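Local atomic coordinates of RNA-dependent RNA Polymerase (Bombyx mori cytoplasmic polyhedrosis virus, PDB entry 6TZ0), a protein that transcribes and replicates the double-stranded RNA genome of a cytoplasmic polyhedrosis virus, joining ribonucleoside triphosphates into RNA on an RNA template. Residues Leu104-Asn114 with His126-Gln137. Numbering follows the deposited sequence.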
ATOM      1  N   LEU A 104     -21.363   6.565  13.547  1.00 43.27           N
ATOM      2  CA  LEU A 104     -21.909   7.093  14.792  1.00 43.27           C
ATOM      3  C   LEU A 104     -23.337   7.579  14.573  1.00 43.27           C
ATOM      4  O   LEU A 104     -23.567   8.549  13.844  1.00 43.27           O
ATOM      5  CB  LEU A 104     -21.004   8.210  15.309  1.00 43.27           C
ATOM      6  CG  LEU A 104     -21.088   8.815  16.715  1.00 43.27           C
ATOM      7  CD1 LEU A 104     -22.014   9.985  16.753  1.00 43.27           C
ATOM      8  CD2 LEU A 104     -21.567   7.780  17.711  1.00 43.27           C
ATOM      9  N   VAL A 105     -24.290   6.893  15.194  1.00 43.03           N
ATOM     10  CA  VAL A 105     -25.689   7.308  15.191  1.00 43.03           C
ATOM     11  C   VAL A 105     -25.833   8.522  16.104  1.00 43.03           C
ATOM     12  O   VAL A 105     -25.066   8.694  17.054  1.00 43.03           O
ATOM     13  CB  VAL A 105     -26.570   6.119  15.637  1.00 43.03           C
ATOM     14  CG1 VAL A 105     -28.058   6.415  15.562  1.00 43.03           C
ATOM     15  CG2 VAL A 105     -26.261   4.913  14.800  1.00 43.03           C
ATOM     16  N   THR A 106     -26.779   9.404  15.791  1.00 43.90           N
ATOM     17  CA  THR A 106     -27.017  10.594  16.599  1.00 43.90           C
ATOM     18  C   THR A 106     -27.884  10.247  17.807  1.00 43.90           C
ATOM     19  O   THR A 106     -28.979   9.698  17.654  1.00 43.90           O
ATOM     20  CB  THR A 106     -27.679  11.673  15.750  1.00 43.90           C
ATOM     21  OG1 THR A 106     -26.843  11.967  14.628  1.00 43.90           O
ATOM     22  CG2 THR A 106     -27.869  12.936  16.552  1.00 43.90           C
ATOM     23  N   PHE A 107     -27.388  10.565  19.002  1.00 44.34           N
ATOM     24  CA  PHE A 107     -28.133  10.393  20.244  1.00 44.34           C
ATOM     25  C   PHE A 107     -27.614  11.404  21.261  1.00 44.34           C
ATOM     26  O   PHE A 107     -26.680  12.159  20.988  1.00 44.34           O
ATOM     27  CB  PHE A 107     -28.051   8.944  20.754  1.00 44.34           C
ATOM     28  CG  PHE A 107     -26.648   8.424  20.923  1.00 44.34           C
ATOM     29  CD1 PHE A 107     -25.969   8.577  22.114  1.00 44.34           C
ATOM     30  CD2 PHE A 107     -26.021   7.756  19.891  1.00 44.34           C
ATOM     31  CE1 PHE A 107     -24.690   8.097  22.261  1.00 44.34           C
ATOM     32  CE2 PHE A 107     -24.739   7.279  20.032  1.00 44.34           C
ATOM     33  CZ  PHE A 107     -24.075   7.452  21.219  1.00 44.34           C
ATOM     34  N   ARG A 108     -28.237  11.427  22.434  1.00 45.67           N
ATOM     35  CA  ARG A 108     -27.830  12.341  23.493  1.00 45.67           C
ATOM     36  C   ARG A 108     -26.564  11.828  24.167  1.00 45.67           C
ATOM     37  O   ARG A 108     -26.449  10.641  24.471  1.00 45.67           O
ATOM     38  CB  ARG A 108     -28.957  12.509  24.510  1.00 45.67           C
ATOM     39  CG  ARG A 108     -28.665  13.510  25.613  1.00 45.67           C
ATOM     40  CD  ARG A 108     -29.851  13.698  26.531  1.00 45.67           C
ATOM     41  NE  ARG A 108     -30.203  12.469  27.232  1.00 45.67           N
ATOM     42  CZ  ARG A 108     -29.657  12.073  28.375  1.00 45.67           C
ATOM     43  NH1 ARG A 108     -28.732  12.810  28.969  1.00 45.67           N
ATOM     44  NH2 ARG A 108     -30.045  10.937  28.927  1.00 45.67           N
ATOM     45  N   ALA A 109     -25.613  12.737  24.402  1.00 46.33           N
ATOM     46  CA  ALA A 109     -24.252  12.348  24.766  1.00 46.33           C
ATOM     47  C   ALA A 109     -24.165  11.716  26.152  1.00 46.33           C
ATOM     48  O   ALA A 109     -23.227  10.958  26.424  1.00 46.33           O
ATOM     49  CB  ALA A 109     -23.329  13.562  24.688  1.00 46.33           C
ATOM     50  N   GLY A 110     -25.109  12.009  27.035  1.00 47.01           N
ATOM     51  CA  GLY A 110     -25.144  11.371  28.331  1.00 47.01           C
ATOM     52  C   GLY A 110     -25.978  10.117  28.399  1.00 47.01           C
ATOM     53  O   GLY A 110     -26.061   9.494  29.458  1.00 47.01           O
ATOM     54  N   SER A 111     -26.600   9.720  27.292  1.00 47.08           N
ATOM     55  CA  SER A 111     -27.491   8.571  27.284  1.00 47.08           C
ATOM     56  C   SER A 111     -26.750   7.247  27.198  1.00 47.08           C
ATOM     57  O   SER A 111     -27.364   6.196  27.403  1.00 47.08           O
ATOM     58  CB  SER A 111     -28.462   8.677  26.112  1.00 47.08           C
ATOM     59  OG  SER A 111     -29.327   7.562  26.079  1.00 47.08           O
ATOM     60  N   LEU A 112     -25.457   7.272  26.895  1.00 48.66           N
ATOM     61  CA  LEU A 112     -24.668   6.056  26.745  1.00 48.66           C
ATOM     62  C   LEU A 112     -24.052   5.711  28.095  1.00 48.66           C
ATOM     63  O   LEU A 112     -23.205   6.449  28.606  1.00 48.66           O
ATOM     64  CB  LEU A 112     -23.602   6.246  25.672  1.00 48.66           C
ATOM     65  CG  LEU A 112     -22.759   5.025  25.317  1.00 48.66           C
ATOM     66  CD1 LEU A 112     -23.636   3.920  24.785  1.00 48.66           C
ATOM     67  CD2 LEU A 112     -21.711   5.404  24.299  1.00 48.66           C
ATOM     68  N   THR A 113     -24.484   4.593  28.673  1.00 52.48           N
ATOM     69  CA  THR A 113     -24.133   4.217  30.036  1.00 52.48           C
ATOM     70  C   THR A 113     -23.505   2.833  30.049  1.00 52.48           C
ATOM     71  O   THR A 113     -24.162   1.847  29.704  1.00 52.48           O
ATOM     72  CB  THR A 113     -25.368   4.220  30.943  1.00 52.48           C
ATOM     73  OG1 THR A 113     -26.328   3.284  30.440  1.00 52.48           O
ATOM     74  CG2 THR A 113     -25.998   5.607  31.017  1.00 52.48           C
ATOM     75  N   ASN A 114     -22.244   2.760  30.469  1.00 53.12           N
ATOM     76  CA  ASN A 114     -21.550   1.484  30.643  1.00 53.12           C
ATOM     77  C   ASN A 114     -21.832   1.007  32.061  1.00 53.12           C
ATOM     78  O   ASN A 114     -21.036   1.209  32.978  1.00 53.12           O
ATOM     79  CB  ASN A 114     -20.056   1.635  30.388  1.00 53.12           C
ATOM     80  CG  ASN A 114     -19.383   0.324  30.006  1.00 53.12           C
ATOM     81  OD1 ASN A 114     -18.223   0.318  29.600  1.00 53.12           O
ATOM     82  ND2 ASN A 114     -20.116  -0.779  30.095  1.00 53.12           N
ATOM     83  N   HIS A 126     -19.561  -1.435  25.128  1.00 47.73           N
ATOM     84  CA  HIS A 126     -19.840  -0.059  25.521  1.00 47.73           C
ATOM     85  C   HIS A 126     -18.575   0.756  25.759  1.00 47.73           C
ATOM     86  O   HIS A 126     -18.595   1.974  25.549  1.00 47.73           O
ATOM     87  CB  HIS A 126     -20.754  -0.047  26.740  1.00 47.73           C
ATOM     88  CG  HIS A 126     -22.173  -0.393  26.419  1.00 47.73           C
ATOM     89  ND1 HIS A 126     -23.079   0.538  25.963  1.00 47.73           N
ATOM     90  CD2 HIS A 126     -22.825  -1.579  26.424  1.00 47.73           C
ATOM     91  CE1 HIS A 126     -24.241  -0.051  25.745  1.00 47.73           C
ATOM     92  NE2 HIS A 126     -24.112  -1.338  26.014  1.00 47.73           N
ATOM     93  N   ALA A 127     -17.463   0.120  26.138  1.00 46.33           N
ATOM     94  CA  ALA A 127     -16.193   0.843  26.173  1.00 46.33           C
ATOM     95  C   ALA A 127     -15.744   1.236  24.772  1.00 46.33           C
ATOM     96  O   ALA A 127     -15.220   2.339  24.564  1.00 46.33           O
ATOM     97  CB  ALA A 127     -15.123  -0.004  26.855  1.00 46.33           C
ATOM     98  N   ALA A 128     -15.984   0.368  23.789  1.00 45.54           N
ATOM     99  CA  ALA A 128     -15.643   0.707  22.415  1.00 45.54           C
ATOM    100  C   ALA A 128     -16.568   1.771  21.842  1.00 45.54           C
ATOM    101  O   ALA A 128     -16.126   2.602  21.047  1.00 45.54           O
ATOM    102  CB  ALA A 128     -15.673  -0.540  21.545  1.00 45.54           C
ATOM    103  N   LEU A 129     -17.842   1.780  22.234  1.00 45.52           N
ATOM    104  CA  LEU A 129     -18.726   2.841  21.761  1.00 45.52           C
ATOM    105  C   LEU A 129     -18.414   4.174  22.430  1.00 45.52           C
ATOM    106  O   LEU A 129     -18.579   5.232  21.807  1.00 45.52           O
ATOM    107  CB  LEU A 129     -20.182   2.445  21.975  1.00 45.52           C
ATOM    108  CG  LEU A 129     -20.588   1.287  21.065  1.00 45.52           C
ATOM    109  CD1 LEU A 129     -21.964   0.801  21.396  1.00 45.52           C
ATOM    110  CD2 LEU A 129     -20.511   1.689  19.610  1.00 45.52           C
ATOM    111  N   ASP A 130     -17.946   4.142  23.682  1.00 47.75           N
ATOM    112  CA  ASP A 130     -17.392   5.338  24.310  1.00 47.75           C
ATOM    113  C   ASP A 130     -16.180   5.846  23.540  1.00 47.75           C
ATOM    114  O   ASP A 130     -16.044   7.055  23.313  1.00 47.75           O
ATOM    115  CB  ASP A 130     -17.009   5.028  25.760  1.00 47.75           C
ATOM    116  CG  ASP A 130     -16.692   6.277  26.582  1.00 47.75           C
ATOM    117  OD1 ASP A 130     -16.836   7.404  26.083  1.00 47.75           O
ATOM    118  OD2 ASP A 130     -16.272   6.131  27.746  1.00 47.75           O
ATOM    119  N   LYS A 131     -15.292   4.933  23.136  1.00 47.02           N
ATOM    120  CA  LYS A 131     -14.138   5.308  22.321  1.00 47.02           C
ATOM    121  C   LYS A 131     -14.562   5.864  20.966  1.00 47.02           C
ATOM    122  O   LYS A 131     -13.914   6.771  20.435  1.00 47.02           O
ATOM    123  CB  LYS A 131     -13.228   4.093  22.146  1.00 47.02           C
ATOM    124  CG  LYS A 131     -11.929   4.377  21.425  1.00 47.02           C
ATOM    125  CD  LYS A 131     -11.052   3.144  21.331  1.00 47.02           C
ATOM    126  CE  LYS A 131      -9.765   3.458  20.582  1.00 47.02           C
ATOM    127  NZ  LYS A 131      -8.849   2.288  20.488  1.00 47.02           N
ATOM    128  N   LEU A 132     -15.660   5.353  20.416  1.00 44.97           N
ATOM    129  CA  LEU A 132     -16.182   5.847  19.150  1.00 44.97           C
ATOM    130  C   LEU A 132     -16.674   7.280  19.292  1.00 44.97           C
ATOM    131  O   LEU A 132     -16.375   8.138  18.455  1.00 44.97           O
ATOM    132  CB  LEU A 132     -17.319   4.937  18.680  1.00 44.97           C
ATOM    133  CG  LEU A 132     -17.728   4.817  17.208  1.00 44.97           C
ATOM    134  CD1 LEU A 132     -18.525   3.555  17.012  1.00 44.97           C
ATOM    135  CD2 LEU A 132     -18.522   5.958  16.714  1.00 44.97           C
ATOM    136  N   MET A 133     -17.441   7.553  20.346  1.00 47.03           N
ATOM    137  CA  MET A 133     -18.043   8.873  20.500  1.00 47.03           C
ATOM    138  C   MET A 133     -17.047   9.912  21.013  1.00 47.03           C
ATOM    139  O   MET A 133     -17.182  11.100  20.705  1.00 47.03           O
ATOM    140  CB  MET A 133     -19.275   8.754  21.407  1.00 47.03           C
ATOM    141  CG  MET A 133     -20.026  10.050  21.680  1.00 47.03           C
ATOM    142  SD  MET A 133     -21.631   9.817  22.444  1.00 47.03           S
ATOM    143  CE  MET A 133     -21.206   9.162  24.040  1.00 47.03           C
ATOM    144  N   HIS A 134     -16.004   9.493  21.723  1.00 48.16           N
ATOM    145  CA  HIS A 134     -15.115  10.434  22.387  1.00 48.16           C
ATOM    146  C   HIS A 134     -13.727  10.562  21.777  1.00 48.16           C
ATOM    147  O   HIS A 134     -13.103  11.609  21.944  1.00 48.16           O
ATOM    148  CB  HIS A 134     -14.971  10.054  23.863  1.00 48.16           C
ATOM    149  CG  HIS A 134     -16.181  10.366  24.682  1.00 48.16           C
ATOM    150  ND1 HIS A 134     -17.303   9.566  24.695  1.00 48.16           N
ATOM    151  CD2 HIS A 134     -16.431  11.378  25.542  1.00 48.16           C
ATOM    152  CE1 HIS A 134     -18.200  10.089  25.509  1.00 48.16           C
ATOM    153  NE2 HIS A 134     -17.694  11.185  26.040  1.00 48.16           N
ATOM    154  N   VAL A 135     -13.213   9.542  21.092  1.00 47.03           N
ATOM    155  CA  VAL A 135     -11.839   9.547  20.604  1.00 47.03           C
ATOM    156  C   VAL A 135     -11.776   9.697  19.088  1.00 47.03           C
ATOM    157  O   VAL A 135     -10.992  10.498  18.576  1.00 47.03           O
ATOM    158  CB  VAL A 135     -11.085   8.282  21.069  1.00 47.03           C
ATOM    159  CG1 VAL A 135      -9.675   8.244  20.519  1.00 47.03           C
ATOM    160  CG2 VAL A 135     -11.057   8.208  22.579  1.00 47.03           C
ATOM    161  N   LYS A 136     -12.616   8.965  18.354  1.00 45.96           N
ATOM    162  CA  LYS A 136     -12.581   8.977  16.895  1.00 45.96           C
ATOM    163  C   LYS A 136     -13.044  10.291  16.283  1.00 45.96           C
ATOM    164  O   LYS A 136     -12.813  10.502  15.089  1.00 45.96           O
ATOM    165  CB  LYS A 136     -13.441   7.845  16.330  1.00 45.96           C
ATOM    166  CG  LYS A 136     -12.946   6.451  16.634  1.00 45.96           C
ATOM    167  CD  LYS A 136     -11.667   6.151  15.891  1.00 45.96           C
ATOM    168  CE  LYS A 136     -11.284   4.698  16.038  1.00 45.96           C
ATOM    169  NZ  LYS A 136     -10.882   4.394  17.431  1.00 45.96           N
ATOM    170  N   GLN A 137     -13.682  11.174  17.047  1.00 46.72           N
ATOM    171  CA  GLN A 137     -14.190  12.404  16.463  1.00 46.72           C
ATOM    172  C   GLN A 137     -13.210  13.565  16.503  1.00 46.72           C
ATOM    173  O   GLN A 137     -13.374  14.501  15.717  1.00 46.72           O
ATOM    174  CB  GLN A 137     -15.494  12.833  17.138  1.00 46.72           C
ATOM    175  CG  GLN A 137     -16.686  11.993  16.751  1.00 46.72           C
ATOM    176  CD  GLN A 137     -17.974  12.526  17.335  1.00 46.72           C
ATOM    177  OE1 GLN A 137     -17.967  13.488  18.098  1.00 46.72           O
ATOM    178  NE2 GLN A 137     -19.091  11.909  16.975  1.00 46.72           N
TER
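Met133 reaches out from the last turn of helix 121-134 into the irregular loop 104-114, which runs alongside that helix from Leu104 near Met133 to Asn114 beside His126. Its sulfur makes a Met-aromatic contact with Phe107: SD stands 4.4 Å from the ring centroid, set obliquely to the ring, and comes nearest to CE1 and CZ. The chain is extended as far as SD and then bends (chi3 66°), which brings CE to Leu112 CD2 at 3.8 Å and close to the carbonyl oxygen of Ala109.

Further packing extends toward Gln137, just past the helix end, and back along the helix to His126. Leu132 CD2 lies 3.6 Å from Leu104 CB, while the other end of Leu104, CD1, packs against the amide of Gln137, whose NE2 is hydrogen-bonded to Ser201 O. Leu112, with CG anti to the backbone N (chi1 -175°), divides its two methyls: CD2 rests against Leu129 as well as Met133, and CD1 meets the edge of the His126 imidazole, 3.6 Å from ND1.

Polar groups contribute by packing, as no hydrogen bond joins the two segments. Thr113 O sits over one face of the His126 ring, offset toward its rim, and the Asn114 amide lies across His126 CB, its ND2 at 3.5 Å. The loop's own polar anchors point to other parts of the chain: Arg108 forms a salt bridge with Glu80, and Ser111 OG bonds to Glu80 and Tyr81. Within the helix, Asp130 O accepts from both N and ND1 of His134.

This is loop-on-helix packing within the polymerase's N-terminal region, a type I beta turn from Arg108 to Ser111 shaping the loop; the side chain of Ala109 lies about 10 Å from that of Asn195, a residue seen to bind ATP in another structure of this protein, with no ATP bound here.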